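Local coordinates for protein TssK (PDB 5Y0E) that probably forms part of the baseplate of the type VI secretion system, assembling as a trimer that links the baseplate to the membrane complex, at residues Thr201-Leu206 with Gly246-Ala251; Pro287-Asp290 with Leu296-Gly299; Asn316-Thr321 with Thr337-Asp342; Val349-Asp352 with Val357-Thr360. All coordinates share one frame; numbering follows the deposited sequence.

Interaction 1 (Thr201-Leu206 with Gly246-Ala251); sequences TFINDL and GQVSHA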
loop_
_atom_site.group_PDB
_atom_site.type_symbol
_atom_site.label_atom_id
_atom_site.label_comp_id
_atom_site.label_asym_id
_atom_site.label_seq_id
_atom_site.Cartn_x
_atom_site.Cartn_y
_atom_site.Cartn_z
ATOM N N THR A 201 6.251 -0.895 16.331
ATOM C CA THR A 201 5.250 -0.337 17.219
ATOM C C THR A 201 4.482 0.814 16.571
ATOM O O THR A 201 3.325 1.019 16.897
ATOM C CB THR A 201 5.899 0.084 18.540
ATOM O OG1 THR A 201 7.049 0.862 18.270
ATOM C CG2 THR A 201 6.348 -1.135 19.317
ATOM N N PHE A 202 5.085 1.557 15.653
ATOM C CA PHE A 202 4.300 2.462 14.823
ATOM C C PHE A 202 3.124 1.732 14.198
ATOM O O PHE A 202 1.980 2.187 14.269
ATOM C CB PHE A 202 5.154 3.066 13.713
ATOM C CG PHE A 202 6.114 4.100 14.170
ATOM C CD1 PHE A 202 5.820 4.926 15.235
ATOM C CD2 PHE A 202 7.311 4.273 13.523
ATOM C CE1 PHE A 202 6.706 5.890 15.636
ATOM C CE2 PHE A 202 8.204 5.236 13.943
ATOM C CZ PHE A 202 7.897 6.035 14.991
ATOM N N ILE A 203 3.395 0.583 13.581
ATOM C CA ILE A 203 2.325 -0.176 12.960
ATOM C C ILE A 203 1.329 -0.631 14.008
ATOM O O ILE A 203 0.118 -0.472 13.857
ATOM C CB ILE A 203 2.896 -1.369 12.183
ATOM C CG1 ILE A 203 3.784 -0.893 11.049
ATOM C CG2 ILE A 203 1.791 -2.245 11.657
ATOM C CD1 ILE A 203 4.479 -2.057 10.353
ATOM N N ASN A 204 1.829 -1.193 15.091
ATOM C CA ASN A 204 0.931 -1.759 16.071
ATOM C C ASN A 204 0.108 -0.676 16.748
ATOM O O ASN A 204 -1.086 -0.858 16.995
ATOM C CB ASN A 204 1.736 -2.586 17.064
ATOM C CG ASN A 204 0.883 -3.252 18.079
ATOM O OD1 ASN A 204 -0.005 -4.040 17.772
ATOM N ND2 ASN A 204 1.141 -2.934 19.314
ATOM N N ASP A 205 0.712 0.474 17.012
ATOM C CA ASP A 205 -0.042 1.583 17.575
ATOM C C ASP A 205 -1.112 2.079 16.621
ATOM O O ASP A 205 -2.260 2.281 17.015
ATOM C CB ASP A 205 0.896 2.720 17.940
ATOM C CG ASP A 205 1.701 2.426 19.159
ATOM O OD1 ASP A 205 1.288 1.577 19.961
ATOM O OD2 ASP A 205 2.752 3.042 19.311
ATOM N N LEU A 206 -0.752 2.309 15.365
ATOM C CA LEU A 206 -1.734 2.844 14.437
ATOM C C LEU A 206 -2.913 1.893 14.268
ATOM O O LEU A 206 -4.062 2.326 14.145
ATOM C CB LEU A 206 -1.077 3.141 13.102
ATOM C CG LEU A 206 -2.059 3.624 12.059
ATOM C CD1 LEU A 206 -2.678 4.919 12.529
ATOM C CD2 LEU A 206 -1.387 3.807 10.733
ATOM N N GLY A 246 -7.734 -2.180 6.794
ATOM C CA GLY A 246 -7.243 -3.241 5.962
ATOM C C GLY A 246 -5.810 -3.020 5.594
ATOM O O GLY A 246 -5.014 -3.946 5.606
ATOM N N GLN A 247 -5.480 -1.778 5.279
ATOM C CA GLN A 247 -4.123 -1.432 4.892
ATOM C C GLN A 247 -3.139 -1.758 5.994
ATOM O O GLN A 247 -2.078 -2.325 5.729
ATOM C CB GLN A 247 -4.039 0.046 4.535
ATOM C CG GLN A 247 -2.885 0.408 3.666
ATOM C CD GLN A 247 -2.658 1.898 3.566
ATOM O OE1 GLN A 247 -2.068 2.478 4.449
ATOM N NE2 GLN A 247 -3.105 2.517 2.491
ATOM N N VAL A 248 -3.478 -1.418 7.232
ATOM C CA VAL A 248 -2.525 -1.581 8.314
ATOM C C VAL A 248 -2.497 -3.026 8.761
ATOM O O VAL A 248 -1.441 -3.543 9.123
ATOM C CB VAL A 248 -2.829 -0.608 9.478
ATOM C CG1 VAL A 248 -3.917 -1.102 10.376
ATOM C CG2 VAL A 248 -1.604 -0.356 10.301
ATOM N N SER A 249 -3.635 -3.711 8.691
ATOM C CA SER A 249 -3.655 -5.147 8.937
ATOM C C SER A 249 -2.687 -5.878 8.023
ATOM O O SER A 249 -1.925 -6.735 8.460
ATOM C CB SER A 249 -5.056 -5.687 8.722
ATOM O OG SER A 249 -5.131 -6.980 9.235
ATOM N N HIS A 250 -2.722 -5.563 6.742
ATOM C CA HIS A 250 -1.773 -6.169 5.834
ATOM C C HIS A 250 -0.347 -5.858 6.260
ATOM O O HIS A 250 0.503 -6.746 6.313
ATOM C CB HIS A 250 -2.035 -5.681 4.415
ATOM C CG HIS A 250 -1.301 -6.453 3.374
ATOM N ND1 HIS A 250 -1.654 -7.736 3.018
ATOM C CD2 HIS A 250 -0.223 -6.136 2.630
ATOM C CE1 HIS A 250 -0.832 -8.165 2.083
ATOM N NE2 HIS A 250 0.051 -7.216 1.836
ATOM N N ALA A 251 -0.072 -4.593 6.570
ATOM C CA ALA A 251 1.257 -4.215 7.030
ATOM C C ALA A 251 1.642 -4.983 8.277
ATOM O O ALA A 251 2.757 -5.490 8.392
ATOM C CB ALA A 251 1.300 -2.715 7.294
#

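Interaction 2 (Pro287-Asp290 with Leu296-Gly299); sequences PVYD and LCFG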
loop_
_atom_site.group_PDB
_atom_site.type_symbol
_atom_site.label_atom_id
_atom_site.label_comp_id
_atom_site.label_asym_id
_atom_site.label_seq_id
_atom_site.Cartn_x
_atom_site.Cartn_y
_atom_site.Cartn_z
ATOM N N PRO A 287 5.699 16.181 5.115
ATOM C CA PRO A 287 6.798 15.294 5.490
ATOM C C PRO A 287 7.322 14.531 4.276
ATOM O O PRO A 287 6.554 14.047 3.459
ATOM C CB PRO A 287 6.149 14.358 6.515
ATOM C CG PRO A 287 4.966 15.060 6.954
ATOM C CD PRO A 287 4.467 15.844 5.818
ATOM N N VAL A 288 8.640 14.440 4.155
ATOM C CA VAL A 288 9.288 13.846 2.995
ATOM C C VAL A 288 10.034 12.593 3.429
ATOM O O VAL A 288 10.840 12.639 4.359
ATOM C CB VAL A 288 10.243 14.830 2.303
ATOM C CG1 VAL A 288 10.994 14.103 1.207
ATOM C CG2 VAL A 288 9.477 16.018 1.721
ATOM N N TYR A 289 9.766 11.477 2.756
ATOM C CA TYR A 289 10.473 10.241 3.071
ATOM C C TYR A 289 11.975 10.451 3.018
ATOM O O TYR A 289 12.508 10.988 2.052
ATOM C CB TYR A 289 10.087 9.130 2.101
ATOM C CG TYR A 289 10.751 7.840 2.449
ATOM C CD1 TYR A 289 10.313 7.094 3.529
ATOM C CD2 TYR A 289 11.826 7.366 1.716
ATOM C CE1 TYR A 289 10.916 5.930 3.865
ATOM C CE2 TYR A 289 12.429 6.209 2.057
ATOM C CZ TYR A 289 11.967 5.488 3.124
ATOM O OH TYR A 289 12.567 4.325 3.475
ATOM N N ASP A 290 12.652 10.021 4.064
ATOM C CA ASP A 290 14.103 10.084 4.135
ATOM C C ASP A 290 14.553 8.726 4.632
ATOM O O ASP A 290 14.360 8.393 5.806
ATOM C CB ASP A 290 14.582 11.209 5.057
ATOM C CG ASP A 290 16.083 11.408 5.024
ATOM O OD1 ASP A 290 16.819 10.511 4.624
ATOM O OD2 ASP A 290 16.549 12.474 5.427
ATOM N N LEU A 296 12.752 10.817 12.145
ATOM C CA LEU A 296 12.272 12.156 11.858
ATOM C C LEU A 296 11.024 12.128 10.996
ATOM O O LEU A 296 9.978 12.651 11.389
ATOM C CB LEU A 296 13.356 12.968 11.172
ATOM C CG LEU A 296 12.828 14.345 10.805
ATOM C CD1 LEU A 296 12.726 15.204 12.038
ATOM C CD2 LEU A 296 13.677 15.006 9.759
ATOM N N CYS A 297 11.117 11.530 9.804
ATOM C CA CYS A 297 10.028 11.641 8.845
ATOM C C CYS A 297 8.824 10.825 9.281
ATOM O O CYS A 297 7.692 11.279 9.134
ATOM C CB CYS A 297 10.485 11.253 7.430
ATOM S SG CYS A 297 10.997 9.563 7.088
ATOM N N PHE A 298 9.033 9.648 9.857
ATOM C CA PHE A 298 7.886 8.954 10.423
ATOM C C PHE A 298 7.348 9.688 11.634
ATOM O O PHE A 298 6.137 9.682 11.884
ATOM C CB PHE A 298 8.237 7.516 10.801
ATOM C CG PHE A 298 7.990 6.531 9.704
ATOM C CD1 PHE A 298 6.757 5.924 9.569
ATOM C CD2 PHE A 298 8.981 6.233 8.800
ATOM C CE1 PHE A 298 6.520 5.038 8.544
ATOM C CE2 PHE A 298 8.758 5.353 7.779
ATOM C CZ PHE A 298 7.528 4.749 7.640
ATOM N N GLY A 299 8.231 10.322 12.394
ATOM C CA GLY A 299 7.781 11.056 13.555
ATOM C C GLY A 299 6.776 12.118 13.192
ATOM O O GLY A 299 5.752 12.255 13.840
#

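Interaction 3 (Asn316-Thr321 with Thr337-Asp342); sequences NAIQLT and TKMMRD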
loop_
_atom_site.group_PDB
_atom_site.type_symbol
_atom_site.label_atom_id
_atom_site.label_comp_id
_atom_site.label_asym_id
_atom_site.label_seq_id
_atom_site.Cartn_x
_atom_site.Cartn_y
_atom_site.Cartn_z
ATOM N N ASN A 316 -3.489 13.401 28.048
ATOM C CA ASN A 316 -4.092 13.210 29.359
ATOM C C ASN A 316 -4.626 11.807 29.559
ATOM O O ASN A 316 -4.883 11.418 30.699
ATOM C CB ASN A 316 -5.232 14.190 29.570
ATOM C CG ASN A 316 -4.754 15.600 29.673
ATOM O OD1 ASN A 316 -3.558 15.863 29.614
ATOM N ND2 ASN A 316 -5.683 16.524 29.807
ATOM N N ALA A 317 -4.803 11.043 28.485
ATOM C CA ALA A 317 -5.423 9.735 28.565
ATOM C C ALA A 317 -5.036 8.941 27.333
ATOM O O ALA A 317 -4.651 9.509 26.315
ATOM C CB ALA A 317 -6.942 9.850 28.677
ATOM N N ILE A 318 -5.106 7.625 27.440
ATOM C CA ILE A 318 -4.738 6.725 26.376
ATOM C C ILE A 318 -5.615 5.518 26.434
ATOM O O ILE A 318 -5.758 4.941 27.458
ATOM C CB ILE A 318 -3.286 6.285 26.544
ATOM C CG1 ILE A 318 -2.358 7.365 26.058
ATOM C CG2 ILE A 318 -2.986 5.069 25.724
ATOM C CD1 ILE A 318 -0.969 7.230 26.589
ATOM N N GLN A 319 -6.208 5.126 25.326
ATOM C CA GLN A 319 -7.085 3.986 25.334
ATOM C C GLN A 319 -6.314 2.708 25.168
ATOM O O GLN A 319 -5.370 2.658 24.446
ATOM C CB GLN A 319 -8.113 4.125 24.235
ATOM C CG GLN A 319 -9.160 3.055 24.211
ATOM C CD GLN A 319 -10.282 3.391 23.290
ATOM O OE1 GLN A 319 -10.263 4.397 22.642
ATOM N NE2 GLN A 319 -11.259 2.543 23.229
ATOM N N LEU A 320 -6.723 1.660 25.841
ATOM C CA LEU A 320 -6.028 0.420 25.710
ATOM C C LEU A 320 -6.920 -0.537 24.988
ATOM O O LEU A 320 -8.062 -0.647 25.299
ATOM C CB LEU A 320 -5.710 -0.133 27.076
ATOM C CG LEU A 320 -4.359 0.182 27.684
ATOM C CD1 LEU A 320 -4.027 1.648 27.625
ATOM C CD2 LEU A 320 -4.363 -0.275 29.120
ATOM N N THR A 321 -6.387 -1.245 24.021
ATOM C CA THR A 321 -7.169 -2.182 23.267
ATOM C C THR A 321 -7.375 -3.482 23.996
ATOM O O THR A 321 -6.442 -4.105 24.422
ATOM C CB THR A 321 -6.477 -2.514 21.955
ATOM O OG1 THR A 321 -5.892 -1.334 21.419
ATOM C CG2 THR A 321 -7.453 -3.062 20.976
ATOM N N THR A 337 6.215 0.498 31.416
ATOM C CA THR A 337 6.298 0.000 32.766
ATOM C C THR A 337 5.980 1.144 33.727
ATOM O O THR A 337 5.676 0.918 34.890
ATOM C CB THR A 337 7.680 -0.546 33.084
ATOM O OG1 THR A 337 8.672 0.434 32.758
ATOM C CG2 THR A 337 7.931 -1.791 32.276
ATOM N N LYS A 338 6.062 2.377 33.240
ATOM C CA LYS A 338 5.762 3.531 34.045
ATOM C C LYS A 338 4.268 3.694 34.088
ATOM O O LYS A 338 3.702 4.085 35.099
ATOM C CB LYS A 338 6.377 4.784 33.424
ATOM C CG LYS A 338 7.894 4.804 33.439
ATOM C CD LYS A 338 8.443 6.060 32.788
ATOM C CE LYS A 338 9.966 6.082 32.828
ATOM N NZ LYS A 338 10.523 7.295 32.174
ATOM N N MET A 339 3.634 3.341 32.991
ATOM C CA MET A 339 2.206 3.446 32.853
ATOM C C MET A 339 1.387 3.034 34.068
ATOM O O MET A 339 0.378 3.628 34.388
ATOM C CB MET A 339 1.789 2.559 31.706
ATOM C CG MET A 339 1.350 3.301 30.478
ATOM S SD MET A 339 -0.257 2.688 30.008
ATOM C CE MET A 339 -0.879 4.169 29.257
ATOM N N MET A 340 1.821 2.006 34.749
ATOM C CA MET A 340 1.048 1.504 35.857
ATOM C C MET A 340 1.211 2.245 37.161
ATOM O O MET A 340 0.637 1.863 38.159
ATOM C CB MET A 340 1.333 0.037 36.059
ATOM C CG MET A 340 1.040 -0.774 34.826
ATOM S SD MET A 340 -0.462 -1.694 35.053
ATOM C CE MET A 340 -0.178 -3.104 34.031
ATOM N N ARG A 341 1.975 3.314 37.154
ATOM C CA ARG A 341 2.170 4.081 38.345
ATOM C C ARG A 341 1.783 5.528 38.100
ATOM O O ARG A 341 1.572 6.277 39.033
ATOM C CB ARG A 341 3.607 3.942 38.813
ATOM C CG ARG A 341 3.972 4.682 40.085
ATOM C CD ARG A 341 5.416 4.403 40.486
ATOM N NE ARG A 341 6.373 4.926 39.510
ATOM C CZ ARG A 341 6.804 6.185 39.462
ATOM N NH1 ARG A 341 6.365 7.087 40.331
ATOM N NH2 ARG A 341 7.680 6.539 38.532
ATOM N N ASP A 342 1.661 5.912 36.840
ATOM C CA ASP A 342 1.282 7.273 36.487
ATOM C C ASP A 342 -0.152 7.427 36.000
ATOM O O ASP A 342 -0.639 8.529 35.836
ATOM C CB ASP A 342 2.189 7.782 35.383
ATOM C CG ASP A 342 3.613 7.841 35.801
ATOM O OD1 ASP A 342 3.852 7.769 37.008
ATOM O OD2 ASP A 342 4.490 7.963 34.939
#

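Interaction 4 (Val349-Asp352 with Val357-Thr360); sequences VRAD and VLLT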
loop_
_atom_site.group_PDB
_atom_site.type_symbol
_atom_site.label_atom_id
_atom_site.label_comp_id
_atom_site.label_asym_id
_atom_site.label_seq_id
_atom_site.Cartn_x
_atom_site.Cartn_y
_atom_site.Cartn_z
ATOM N N VAL A 349 -18.414 0.489 30.414
ATOM C CA VAL A 349 -19.184 -0.704 30.156
ATOM C C VAL A 349 -20.650 -0.465 29.862
ATOM O O VAL A 349 -21.245 0.401 30.427
ATOM C CB VAL A 349 -19.063 -1.594 31.402
ATOM C CG1 VAL A 349 -19.759 -2.923 31.264
ATOM C CG2 VAL A 349 -17.617 -1.805 31.755
ATOM N N ARG A 350 -21.209 -1.220 28.932
ATOM C CA ARG A 350 -22.622 -1.181 28.606
ATOM C C ARG A 350 -23.009 -2.588 28.239
ATOM O O ARG A 350 -22.230 -3.296 27.672
ATOM C CB ARG A 350 -22.934 -0.236 27.461
ATOM C CG ARG A 350 -23.408 -0.942 26.217
ATOM C CD ARG A 350 -24.499 -0.206 25.491
ATOM N NE ARG A 350 -25.723 -0.980 25.396
ATOM C CZ ARG A 350 -25.791 -2.257 25.098
ATOM N NH1 ARG A 350 -26.942 -2.854 25.046
ATOM N NH2 ARG A 350 -24.713 -2.936 24.861
ATOM N N ALA A 351 -24.203 -3.007 28.592
ATOM C CA ALA A 351 -24.652 -4.339 28.274
ATOM C C ALA A 351 -26.149 -4.384 28.250
ATOM O O ALA A 351 -26.791 -3.481 28.696
ATOM C CB ALA A 351 -24.132 -5.325 29.288
ATOM N N ASP A 352 -26.711 -5.460 27.740
ATOM C CA ASP A 352 -28.146 -5.562 27.689
ATOM C C ASP A 352 -28.722 -6.259 28.891
ATOM O O ASP A 352 -29.458 -7.195 28.773
ATOM C CB ASP A 352 -28.581 -6.241 26.415
ATOM C CG ASP A 352 -28.777 -5.280 25.297
ATOM O OD1 ASP A 352 -29.567 -4.374 25.459
ATOM O OD2 ASP A 352 -28.151 -5.401 24.248
ATOM N N VAL A 357 -28.516 -5.066 37.902
ATOM C CA VAL A 357 -27.758 -6.273 37.740
ATOM C C VAL A 357 -26.359 -5.910 37.355
ATOM O O VAL A 357 -25.416 -6.439 37.874
ATOM C CB VAL A 357 -28.353 -7.145 36.641
ATOM C CG1 VAL A 357 -27.280 -7.997 36.001
ATOM C CG2 VAL A 357 -29.451 -8.008 37.213
ATOM N N LEU A 358 -26.231 -4.956 36.459
ATOM C CA LEU A 358 -24.939 -4.523 36.008
ATOM C C LEU A 358 -24.136 -3.899 37.108
ATOM O O LEU A 358 -22.954 -4.082 37.171
ATOM C CB LEU A 358 -25.078 -3.532 34.880
ATOM C CG LEU A 358 -23.753 -3.180 34.255
ATOM C CD1 LEU A 358 -23.277 -4.274 33.342
ATOM C CD2 LEU A 358 -23.864 -1.885 33.513
ATOM N N LEU A 359 -24.767 -3.166 38.000
ATOM C CA LEU A 359 -24.019 -2.548 39.055
ATOM C C LEU A 359 -23.542 -3.522 40.095
ATOM O O LEU A 359 -22.553 -3.281 40.749
ATOM C CB LEU A 359 -24.825 -1.456 39.708
ATOM C CG LEU A 359 -24.944 -0.227 38.845
ATOM C CD1 LEU A 359 -26.008 0.657 39.417
ATOM C CD2 LEU A 359 -23.652 0.534 38.739
ATOM N N THR A 360 -24.217 -4.640 40.215
ATOM C CA THR A 360 -23.814 -5.594 41.210
ATOM C C THR A 360 -23.021 -6.737 40.639
ATOM O O THR A 360 -21.922 -6.989 41.056
ATOM C CB THR A 360 -25.015 -6.113 41.998
ATOM O OG1 THR A 360 -26.017 -6.553 41.098
ATOM C CG2 THR A 360 -25.596 -5.017 42.804
#

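Interaction 1 (Thr201-Leu206 with Gly246-Ala251)
I203 and V248 meet in the seam between two neighbouring helices of the TssK helical bundle, 197-222 and 229-253, which run roughly antiparallel: their short segments cross at -144° with axes 9.7 Å apart. The two side chains run alongside one another, pointing opposite ways, and the methyls that touch are both gamma branches, I203 CG2 lying 4.1 Å from V248 CG2. In each residue this branch stands anti to the backbone N, which for V248 leaves CG1 in the position between N and the carbonyl carbon (chi1 81°). L206, one turn after I203, comes in at a slant, its CD2 ending 4.2 Å from that same V248 methyl. V248 thus enters between two residues on one side of the opposite helix, and beta-branched or branched aliphatic residues suit a buried apolar seam with no hydrogen bond across it. A251, one turn beyond V248, adds only a methyl, its CB 4.4 Å from I203 CG2. W266 of helix 259-273 packs on L206, while H250 NE2 is hydrogen-bonded to E260 of the second subunit and Q247 makes a weak bond to Q268 there. V248 CG2 also rests against the backbone, 4.0 Å from I203 O.

Interaction 2 (Pro287-Asp290 with Leu296-Gly299)
The loop that leads into helix 294-309 folds back on the first turn of that helix, and C297 is the residue on which it closes, meeting V288, Y289 and D290. The thiol accepts a hydrogen bond from the backbone: D290 N points at C297 SG over 3.5 Å with an N-H...S angle of 158°. The torsion of C297 (chi1 65°) sets SG between its own N and carbonyl carbon, bringing it to the loop. Its CB lies 3.4 Å from V288 O, in van der Waals contact. Y289 CB points away from the helix, yet its ring swings back, so that C297 SG lies obliquely to it, 5.2 Å from the ring centroid and 43° off the normal: a sulfur-aromatic contact. P287, its ring fixing phi, lies beside the helix with its CB 4.3 Å from C297 O. F263 of helix 259-273 meets the Y289 ring edge-to-face, and the Y289 hydroxyl bonds to H291. Cysteine suits this place because its small, polarisable sulfur can take an N-H and still lie against an aromatic ring, so one buried atom serves both a polar and an apolar neighbour.

Interaction 3 (Asn316-Thr321 with Thr337-Asp342)
In the C-terminal part of the chain, an antiparallel sheet with helices packed on it, the short helix 339-342 sits against strand 317-324, and one methionine bridges the gap between them. The backbones stay well apart, the nearest CA pair, I318 and M339, being 10.0 Å from each other, so a long side chain has to make the contact. M339 reaches out and spends its terminal methyl on the strand: CE lies 4.1 Å from I318 CD1 and 4.2 Å from I318 CB. The side chain bends at chi2 (-127°), and it meets I318 at a slant rather than end on. L320, two residues along the strand and so on the same face as I318, offers its CD1 to the same methyl from 4.4 Å. Between them Q319 points away, as a residue of the other face of a strand should. An unbranched, flexible methionine suits this place because it can span the distance and settle its methyl between two branched aliphatic groups. A441 of strand 436-443 and V334 also pack on M339, while strand 436-443 pairs with this strand through its backbone. At the helix itself, K338 O takes two backbone N-H groups, those of R341 and D342; the one from R341 N measures 2.8 Å.

Interaction 4 (Val349-Asp352 with Val357-Thr360)
D352 OD2 takes the shortest polar bond here, from R350 NH1 at 2.9 Å, a salt bridge within segment 349-352 whose hydrogen-bond geometry is weak, the N-H...O angle being 147°. The D352 carboxylate carbon lies at the edge of the guanidinium, in its plane, with the carboxylate itself turned steeply across that plane. R350 CB points away from the helix, and neither R350 nor D352 makes a contact with segment 357-360. Arginine suits the place, its long chain running alongside the strand end to reach a residue two positions on; R350 NH2 also makes a weak bond to G434 O and lies near R395 of the second subunit, a pair of like charges that the carboxylate of D352 may partly offset.

Facing the helix, V349 and A351 present their methyls to L358, the one helix residue that meets them. Its CD1 stands 4.3 Å from V349 CG1 and 4.3 Å from A351 CB, a single methyl shared by two neighbours. L358 CG is anti to the backbone N (chi1 -173°), which extends the branch toward the strand. Alanine's small methyl is consistent with the helix lying near the strand end, whereas valine, beta-branched, suits the extended backbone. L435 packs on both V349 and A351, and T404 of strand 404-408 touches L358. This is strand-to-helix packing across a short connection, in which the helix following a strand of an antiparallel sheet turns back to cover its face.

From the N terminus the four contacts come in series, none enclosing or crossing another. Interaction 1 joins two helices of the bundle over a gap of 39 residues, mostly helical. Interaction 2 then spans just five intervening residues, closing the loop onto the start of the helix it precedes. The two touch where F202 packs on F298, so helices 197-222 and 294-309 meet there. Beyond helix 294-309 the chain enters the sheet, where interaction 3 closes the excursion through strand 329-333, and interaction 4 closes the short connection from strand 343-350 to helix 355-365. Interactions 3 and 4 serve the same sheet, their centres about 25 Å apart, whereas interactions 2 and 4 lie farthest apart, about 46 Å between centres.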